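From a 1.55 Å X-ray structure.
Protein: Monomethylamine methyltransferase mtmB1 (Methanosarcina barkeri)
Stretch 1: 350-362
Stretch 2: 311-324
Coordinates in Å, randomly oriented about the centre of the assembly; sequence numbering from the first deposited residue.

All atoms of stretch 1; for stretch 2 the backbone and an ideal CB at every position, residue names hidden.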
ATOM      1  N   SER A 350      40.395  -1.975 -10.825  1.00 18.51           N
ATOM      2  CA  SER A 350      40.572  -3.422 -10.770  1.00 18.54           C
ATOM      3  C   SER A 350      41.386  -3.831  -9.548  1.00 18.28           C
ATOM      4  O   SER A 350      41.048  -4.796  -8.862  1.00 18.67           O
ATOM      5  CB  SER A 350      41.261  -3.927 -12.041  1.00 17.97           C
ATOM      6  OG  SER A 350      40.423  -3.771 -13.169  1.00 20.44           O
ATOM      7  N   ALA A 351      42.466  -3.104  -9.280  1.00 18.80           N
ATOM      8  CA  ALA A 351      43.299  -3.418  -8.128  1.00 17.97           C
ATOM      9  C   ALA A 351      42.462  -3.344  -6.855  1.00 17.63           C
ATOM     10  O   ALA A 351      42.597  -4.188  -5.968  1.00 18.46           O
ATOM     11  CB  ALA A 351      44.475  -2.445  -8.040  1.00 18.15           C
ATOM     12  N   GLN A 352      41.590  -2.345  -6.765  1.00 17.71           N
ATOM     13  CA  GLN A 352      40.767  -2.218  -5.572  1.00 16.85           C
ATOM     14  C   GLN A 352      39.701  -3.307  -5.502  1.00 17.27           C
ATOM     15  O   GLN A 352      39.385  -3.797  -4.421  1.00 17.18           O
ATOM     16  CB  GLN A 352      40.108  -0.842  -5.498  1.00 17.55           C
ATOM     17  CG  GLN A 352      39.502  -0.583  -4.132  1.00 18.61           C
ATOM     18  CD  GLN A 352      38.979   0.821  -3.969  1.00 19.25           C
ATOM     19  OE1 GLN A 352      39.465   1.756  -4.608  1.00 19.26           O
ATOM     20  NE2 GLN A 352      37.994   0.984  -3.091  1.00 19.56           N
ATOM     21  N   SER A 353      39.149  -3.685  -6.650  1.00 17.64           N
ATOM     22  CA  SER A 353      38.135  -4.735  -6.673  1.00 17.47           C
ATOM     23  C   SER A 353      38.756  -6.060  -6.226  1.00 17.68           C
ATOM     24  O   SER A 353      38.130  -6.843  -5.511  1.00 16.17           O
ATOM     25  CB  SER A 353      37.546  -4.874  -8.079  1.00 18.64           C
ATOM     26  OG  SER A 353      36.556  -5.891  -8.113  1.00 21.09           O
ATOM     27  N   ILE A 354      39.994  -6.309  -6.639  1.00 16.81           N
ATOM     28  CA  ILE A 354      40.677  -7.534  -6.241  1.00 17.43           C
ATOM     29  C   ILE A 354      40.868  -7.521  -4.724  1.00 17.89           C
ATOM     30  O   ILE A 354      40.560  -8.494  -4.036  1.00 17.90           O
ATOM     31  CB  ILE A 354      42.060  -7.651  -6.928  1.00 18.56           C
ATOM     32  CG1 ILE A 354      41.873  -7.884  -8.429  1.00 19.17           C
ATOM     33  CG2 ILE A 354      42.875  -8.772  -6.287  1.00 17.53           C
ATOM     34  CD1 ILE A 354      43.161  -7.759  -9.239  1.00 21.56           C
ATOM     35  N   THR A 355      41.362  -6.400  -4.209  1.00 18.50           N
ATOM     36  CA  THR A 355      41.603  -6.248  -2.780  1.00 17.87           C
ATOM     37  C   THR A 355      40.324  -6.377  -1.955  1.00 18.48           C
ATOM     38  O   THR A 355      40.284  -7.122  -0.973  1.00 18.12           O
ATOM     39  CB  THR A 355      42.242  -4.879  -2.478  1.00 17.77           C
ATOM     40  OG1 THR A 355      43.449  -4.740  -3.239  1.00 19.03           O
ATOM     41  CG2 THR A 355      42.558  -4.747  -0.992  1.00 19.59           C
ATOM     42  N   ASP A 356      39.284  -5.651  -2.355  1.00 17.86           N
ATOM     43  CA  ASP A 356      38.013  -5.681  -1.636  1.00 17.90           C
ATOM     44  C   ASP A 356      37.344  -7.051  -1.659  1.00 17.79           C
ATOM     45  O   ASP A 356      36.829  -7.521  -0.645  1.00 17.87           O
ATOM     46  CB  ASP A 356      37.047  -4.641  -2.213  1.00 18.65           C
ATOM     47  CG  ASP A 356      37.488  -3.215  -1.935  1.00 19.21           C
ATOM     48  OD1 ASP A 356      38.261  -3.009  -0.971  1.00 21.30           O
ATOM     49  OD2 ASP A 356      37.047  -2.304  -2.667  1.00 20.40           O
ATOM     50  N   THR A 357      37.343  -7.690  -2.821  1.00 16.95           N
ATOM     51  CA  THR A 357      36.732  -9.005  -2.953  1.00 17.15           C
ATOM     52  C   THR A 357      37.458 -10.044  -2.102  1.00 17.24           C
ATOM     53  O   THR A 357      36.839 -10.764  -1.315  1.00 18.29           O
ATOM     54  CB  THR A 357      36.729  -9.458  -4.428  1.00 16.30           C
ATOM     55  OG1 THR A 357      35.975  -8.523  -5.209  1.00 17.30           O
ATOM     56  CG2 THR A 357      36.114 -10.844  -4.567  1.00 17.51           C
ATOM     57  N   ALA A 358      38.778 -10.115  -2.238  1.00 17.47           N
ATOM     58  CA  ALA A 358      39.550 -11.090  -1.478  1.00 17.44           C
ATOM     59  C   ALA A 358      39.569 -10.823   0.024  1.00 17.33           C
ATOM     60  O   ALA A 358      39.624 -11.761   0.816  1.00 17.20           O
ATOM     61  CB  ALA A 358      40.972 -11.148  -2.012  1.00 18.67           C
ATOM     62  N   SER A 359      39.513  -9.554   0.421  1.00 16.67           N
ATOM     63  CA  SER A 359      39.550  -9.220   1.844  1.00 17.83           C
ATOM     64  C   SER A 359      38.224  -9.453   2.563  1.00 18.36           C
ATOM     65  O   SER A 359      38.162  -9.373   3.789  1.00 19.69           O
ATOM     66  CB  SER A 359      40.013  -7.769   2.050  1.00 18.54           C
ATOM     67  OG  SER A 359      39.076  -6.830   1.548  1.00 20.20           O
ATOM     68  N   GLY A 360      37.163  -9.723   1.807  1.00 17.07           N
ATOM     69  CA  GLY A 360      35.876  -9.997   2.427  1.00 16.67           C
ATOM     70  C   GLY A 360      34.794  -8.930   2.422  1.00 15.92           C
ATOM     71  O   GLY A 360      33.840  -9.034   3.187  1.00 17.10           O
ATOM     72  N   ARG A 361      34.917  -7.908   1.579  1.00 15.58           N
ATOM     73  CA  ARG A 361      33.897  -6.858   1.532  1.00 15.87           C
ATOM     74  C   ARG A 361      32.592  -7.424   0.986  1.00 15.78           C
ATOM     75  O   ARG A 361      32.604  -8.249   0.074  1.00 15.06           O
ATOM     76  CB  ARG A 361      34.338  -5.702   0.629  1.00 16.69           C
ATOM     77  CG  ARG A 361      35.539  -4.917   1.126  1.00 16.94           C
ATOM     78  CD  ARG A 361      35.205  -4.040   2.326  1.00 19.16           C
ATOM     79  NE  ARG A 361      36.403  -3.356   2.807  1.00 17.62           N
ATOM     80  CZ  ARG A 361      36.457  -2.586   3.888  1.00 19.13           C
ATOM     81  NH1 ARG A 361      35.373  -2.378   4.624  1.00 18.33           N
ATOM     82  NH2 ARG A 361      37.611  -2.039   4.250  1.00 18.18           N
ATOM     83  N   GLU A 362      31.470  -6.981   1.543  1.00 15.04           N
ATOM     84  CA  GLU A 362      30.173  -7.449   1.071  1.00 16.06           C
ATOM     85  C   GLU A 362      29.669  -6.592  -0.083  1.00 15.92           C
ATOM     86  O   GLU A 362      28.929  -7.072  -0.941  1.00 17.23           O
ATOM     87  CB  GLU A 362      29.136  -7.417   2.197  1.00 17.02           C
ATOM     88  CG  GLU A 362      29.238  -8.544   3.214  1.00 17.87           C
ATOM     89  CD  GLU A 362      30.395  -8.392   4.182  1.00 20.04           C
ATOM     90  OE1 GLU A 362      30.766  -7.244   4.508  1.00 19.16           O
ATOM     91  OE2 GLU A 362      30.923  -9.428   4.637  1.00 20.23           O
ATOM     92  N   UNK A 311      46.688   2.629   0.681  1.00 19.06           N
ATOM     93  CA  UNK A 311      45.256   2.599   0.962  1.00 19.24           C
ATOM     94  C   UNK A 311      44.643   1.218   0.717  1.00 18.66           C
ATOM     95  O   UNK A 311      43.693   0.827   1.399  1.00 18.65           O
ATOM     96  CB  UNK A 311      44.537   3.643   0.105  1.00 19.24           C
ATOM     97  N   UNK A 312      45.176   0.478  -0.250  1.00 18.56           N
ATOM     98  CA  UNK A 312      44.669  -0.864  -0.513  1.00 19.00           C
ATOM     99  C   UNK A 312      45.040  -1.765   0.667  1.00 19.93           C
ATOM    100  O   UNK A 312      44.243  -2.597   1.099  1.00 18.46           O
ATOM    101  CB  UNK A 312      45.228  -1.418  -1.825  1.00 19.00           C
ATOM    102  N   UNK A 313      46.247  -1.588   1.202  1.00 19.45           N
ATOM    103  CA  UNK A 313      46.686  -2.381   2.349  1.00 19.54           C
ATOM    104  C   UNK A 313      45.832  -2.065   3.574  1.00 18.27           C
ATOM    105  O   UNK A 313      45.463  -2.961   4.332  1.00 19.28           O
ATOM    106  CB  UNK A 313      48.163  -2.120   2.650  1.00 19.54           C
ATOM    107  N   UNK A 314      45.521  -0.787   3.764  1.00 17.80           N
ATOM    108  CA  UNK A 314      44.699  -0.371   4.894  1.00 17.58           C
ATOM    109  C   UNK A 314      43.319  -1.021   4.798  1.00 17.89           C
ATOM    110  O   UNK A 314      42.830  -1.601   5.769  1.00 17.51           O
ATOM    111  CB  UNK A 314      44.575   1.153   4.941  1.00 17.58           C
ATOM    112  N   UNK A 315      42.701  -0.937   3.625  1.00 17.19           N
ATOM    113  CA  UNK A 315      41.376  -1.520   3.427  1.00 17.61           C
ATOM    114  C   UNK A 315      41.397  -3.043   3.569  1.00 17.55           C
ATOM    115  O   UNK A 315      40.521  -3.628   4.212  1.00 17.71           O
ATOM    116  CB  UNK A 315      40.834  -1.133   2.049  1.00 17.61           C
ATOM    117  N   UNK A 316      42.396  -3.681   2.966  1.00 17.90           N
ATOM    118  CA  UNK A 316      42.499  -5.130   3.035  1.00 17.65           C
ATOM    119  C   UNK A 316      42.638  -5.657   4.450  1.00 18.55           C
ATOM    120  O   UNK A 316      41.958  -6.610   4.833  1.00 17.97           O
ATOM    121  CB  UNK A 316      43.690  -5.602   2.199  1.00 17.65           C
ATOM    122  N   UNK A 317      43.517  -5.041   5.234  1.00 17.90           N
ATOM    123  CA  UNK A 317      43.716  -5.471   6.612  1.00 17.06           C
ATOM    124  C   UNK A 317      42.513  -5.155   7.492  1.00 16.72           C
ATOM    125  O   UNK A 317      42.114  -5.975   8.317  1.00 17.35           O
ATOM    126  CB  UNK A 317      44.969  -4.810   7.191  1.00 17.06           C
ATOM    127  N   UNK A 318      41.933  -3.973   7.320  1.00 17.64           N
ATOM    128  CA  UNK A 318      40.780  -3.598   8.130  1.00 16.56           C
ATOM    129  C   UNK A 318      39.609  -4.551   7.884  1.00 17.68           C
ATOM    130  O   UNK A 318      39.000  -5.057   8.828  1.00 17.33           O
ATOM    131  CB  UNK A 318      40.364  -2.157   7.828  1.00 16.56           C
ATOM    132  N   UNK A 319      39.304  -4.806   6.616  1.00 17.45           N
ATOM    133  CA  UNK A 319      38.192  -5.687   6.280  1.00 18.98           C
ATOM    134  C   UNK A 319      38.437  -7.143   6.659  1.00 18.48           C
ATOM    135  O   UNK A 319      37.544  -7.807   7.186  1.00 18.72           O
ATOM    136  CB  UNK A 319      37.901  -5.596   4.781  1.00 18.98           C
ATOM    137  N   UNK A 320      39.637  -7.650   6.392  1.00 18.30           N
ATOM    138  CA  UNK A 320      39.937  -9.035   6.735  1.00 17.75           C
ATOM    139  C   UNK A 320      39.785  -9.225   8.236  1.00 18.40           C
ATOM    140  O   UNK A 320      39.261 -10.236   8.700  1.00 18.62           O
ATOM    141  CB  UNK A 320      41.346  -9.421   6.280  1.00 17.75           C
ATOM    142  N   UNK A 321      40.246  -8.236   8.996  1.00 17.14           N
ATOM    143  CA  UNK A 321      40.173  -8.292  10.446  1.00 16.92           C
ATOM    144  C   UNK A 321      38.733  -8.166  10.938  1.00 17.63           C
ATOM    145  O   UNK A 321      38.302  -8.915  11.813  1.00 17.31           O
ATOM    146  CB  UNK A 321      41.038  -7.189  11.060  1.00 16.92           C
ATOM    147  N   UNK A 322      37.990  -7.221  10.373  1.00 17.11           N
ATOM    148  CA  UNK A 322      36.596  -7.039  10.758  1.00 17.35           C
ATOM    149  C   UNK A 322      35.799  -8.297  10.390  1.00 18.39           C
ATOM    150  O   UNK A 322      34.913  -8.719  11.137  1.00 19.58           O
ATOM    151  CB  UNK A 322      36.003  -5.801  10.082  1.00 17.35           C
ATOM    152  N   UNK A 323      36.128  -8.903   9.254  1.00 18.25           N
ATOM    153  CA  UNK A 323      35.430 -10.111   8.809  1.00 20.22           C
ATOM    154  C   UNK A 323      35.743 -11.303   9.703  1.00 20.78           C
ATOM    155  O   UNK A 323      34.888 -12.154   9.950  1.00 20.71           O
ATOM    156  CB  UNK A 323      35.804 -10.437   7.362  1.00 20.22           C
ATOM    157  N   UNK A 324      36.975 -11.357  10.191  1.00 20.28           N
ATOM    158  CA  UNK A 324      37.409 -12.454  11.041  1.00 21.67           C
ATOM    159  C   UNK A 324      36.845 -12.418  12.456  1.00 21.31           C
ATOM    160  O   UNK A 324      36.423 -13.448  12.984  1.00 22.20           O
ATOM    161  CB  UNK A 324      38.937 -12.460  11.113  1.00 21.67           C
TER

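Stretch 2 is helical throughout and runs nearly parallel to helix 350-359, the axes crossing at -16° and approaching to 8.9 Å. Position 311 has nothing of stretch 1 near its ideal CB, so stretch 1 sets no preference; it is T311.

At position 312 the CB points sideways, yet lies 4.0 Å from T355 OG1, with the methyl of A351 and the backbone of Q352 within reach of a longer chain. A branched or flexible apolar residue would suit. L312, with chi1 m and chi2 t, brings CD1 to 4.0 Å from A351 CB and CD2 to 3.6 Å from Q352 CA.

Positions 313 and 314 point away, leaving their choice to other surroundings; they are M313 and I314.

Position 315 points toward stretch 1, its CB 4.0 Å from R361 NH2 and 4.4 Å from D356 OD1. A small residue fits easily beside these charged groups. A315 contributes its methyl, while its carbonyl accepts a weak hydrogen bond from R361: NH2 to A315 O is 3.3 Å.

At 316 the ideal CB would lie a tight 3.5 Å from T355 CG2 and be crowded by the carbonyl one turn earlier. Glycine is the comfortable choice, though alanine is not strictly excluded. G316 lets T355 CG2 settle 4.0 Å from G316 CA, and S359 CB reaches 3.6 Å from G316 O.

Position 317 points away and is W317. Position 318 points sideways, its CB 4.5 Å from R361 NH2; A318 barely touches stretch 1.

Position 319 points toward stretch 1, its CB 3.3 Å from R361 NE and 3.7 Å from S359 OG. A compact side chain is favoured: alanine, serine or cysteine. C319 places its CB over one face of the R361 guanidinium, and its t rotamer carries SG to 3.5 Å from G360 C.

At 320 the helices come closest in register, with S359 CA and the CA of 320 4.9 Å apart. The CB points sideways, 4.0 Å from S359 O, so a small residue suits and a larger one would have to turn aside. A320 serves, and its CA makes a CA-H...O contact with S359 O at 3.5 Å.

Positions 321 and 322 meet nothing here; they are T321 and I322.

Position 323 points toward the turn at G360, with two carbonyls nearby, so a small or polar residue is plausible. S323 spends its hydroxyl on its own helix, OG donating to C319 O at 2.8 Å; an ideal CB on G360 would clash with this OG at 2.8 Å.

Position 324 is out of reach and is E324.

Stretch 2 311-324: TLMIAGWACATISE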
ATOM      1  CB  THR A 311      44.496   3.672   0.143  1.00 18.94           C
ATOM      2  OG1 THR A 311      44.766   3.503  -1.251  1.00 21.57           O
ATOM      3  CG2 THR A 311      44.933   5.070   0.572  1.00 20.62           C
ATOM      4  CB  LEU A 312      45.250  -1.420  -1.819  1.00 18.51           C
ATOM      5  CG  LEU A 312      44.743  -0.755  -3.106  1.00 19.26           C
ATOM      6  CD1 LEU A 312      45.492  -1.312  -4.308  1.00 22.02           C
ATOM      7  CD2 LEU A 312      43.236  -1.000  -3.258  1.00 19.58           C
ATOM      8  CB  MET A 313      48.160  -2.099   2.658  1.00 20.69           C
ATOM      9  CG  MET A 313      49.118  -2.658   1.622  1.00 21.27           C
ATOM     10  SD  MET A 313      50.819  -2.128   1.922  1.00 24.60           S
ATOM     11  CE  MET A 313      51.208  -3.047   3.404  1.00 22.72           C
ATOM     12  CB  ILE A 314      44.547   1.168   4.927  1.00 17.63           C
ATOM     13  CG1 ILE A 314      45.911   1.805   5.225  1.00 18.74           C
ATOM     14  CG2 ILE A 314      43.518   1.583   5.980  1.00 18.42           C
ATOM     15  CD1 ILE A 314      45.960   3.299   4.986  1.00 18.59           C
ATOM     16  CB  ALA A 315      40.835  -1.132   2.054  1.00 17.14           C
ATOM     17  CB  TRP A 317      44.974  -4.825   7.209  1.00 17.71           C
ATOM     18  CG  TRP A 317      46.236  -5.539   6.834  1.00 17.73           C
ATOM     19  CD1 TRP A 317      46.895  -5.482   5.639  1.00 18.35           C
ATOM     20  CD2 TRP A 317      46.972  -6.454   7.655  1.00 17.92           C
ATOM     21  NE1 TRP A 317      47.997  -6.307   5.664  1.00 18.97           N
ATOM     22  CE2 TRP A 317      48.067  -6.916   6.889  1.00 17.83           C
ATOM     23  CE3 TRP A 317      46.811  -6.931   8.964  1.00 18.45           C
ATOM     24  CZ2 TRP A 317      49.001  -7.832   7.393  1.00 19.20           C
ATOM     25  CZ3 TRP A 317      47.740  -7.843   9.466  1.00 17.88           C
ATOM     26  CH2 TRP A 317      48.821  -8.281   8.678  1.00 18.58           C
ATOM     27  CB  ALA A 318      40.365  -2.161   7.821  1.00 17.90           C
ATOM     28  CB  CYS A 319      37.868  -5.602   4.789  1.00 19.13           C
ATOM     29  SG  CYS A 319      36.366  -6.523   4.352  1.00 23.22           S
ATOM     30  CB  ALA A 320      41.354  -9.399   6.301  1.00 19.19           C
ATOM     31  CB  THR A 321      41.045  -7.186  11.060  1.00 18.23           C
ATOM     32  OG1 THR A 321      42.399  -7.379  10.632  1.00 18.93           O
ATOM     33  CG2 THR A 321      40.990  -7.229  12.579  1.00 17.39           C
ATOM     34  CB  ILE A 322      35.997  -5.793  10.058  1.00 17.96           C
ATOM     35  CG1 ILE A 322      36.534  -4.520  10.724  1.00 18.87           C
ATOM     36  CG2 ILE A 322      34.467  -5.835  10.105  1.00 19.89           C
ATOM     37  CD1 ILE A 322      36.143  -4.365  12.184  1.00 20.10           C
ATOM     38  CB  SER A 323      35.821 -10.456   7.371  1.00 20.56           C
ATOM     39  OG  SER A 323      35.428  -9.433   6.477  1.00 23.73           O
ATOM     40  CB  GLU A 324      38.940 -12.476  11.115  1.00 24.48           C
ATOM     41  CG  GLU A 324      39.504 -13.525  12.070  1.00 28.59           C
ATOM     42  CD  GLU A 324      39.399 -14.938  11.526  1.00 33.16           C
ATOM     43  OE1 GLU A 324      39.513 -15.891  12.325  1.00 36.43           O
ATOM     44  OE2 GLU A 324      39.215 -15.095  10.300  1.00 33.97           O
TER
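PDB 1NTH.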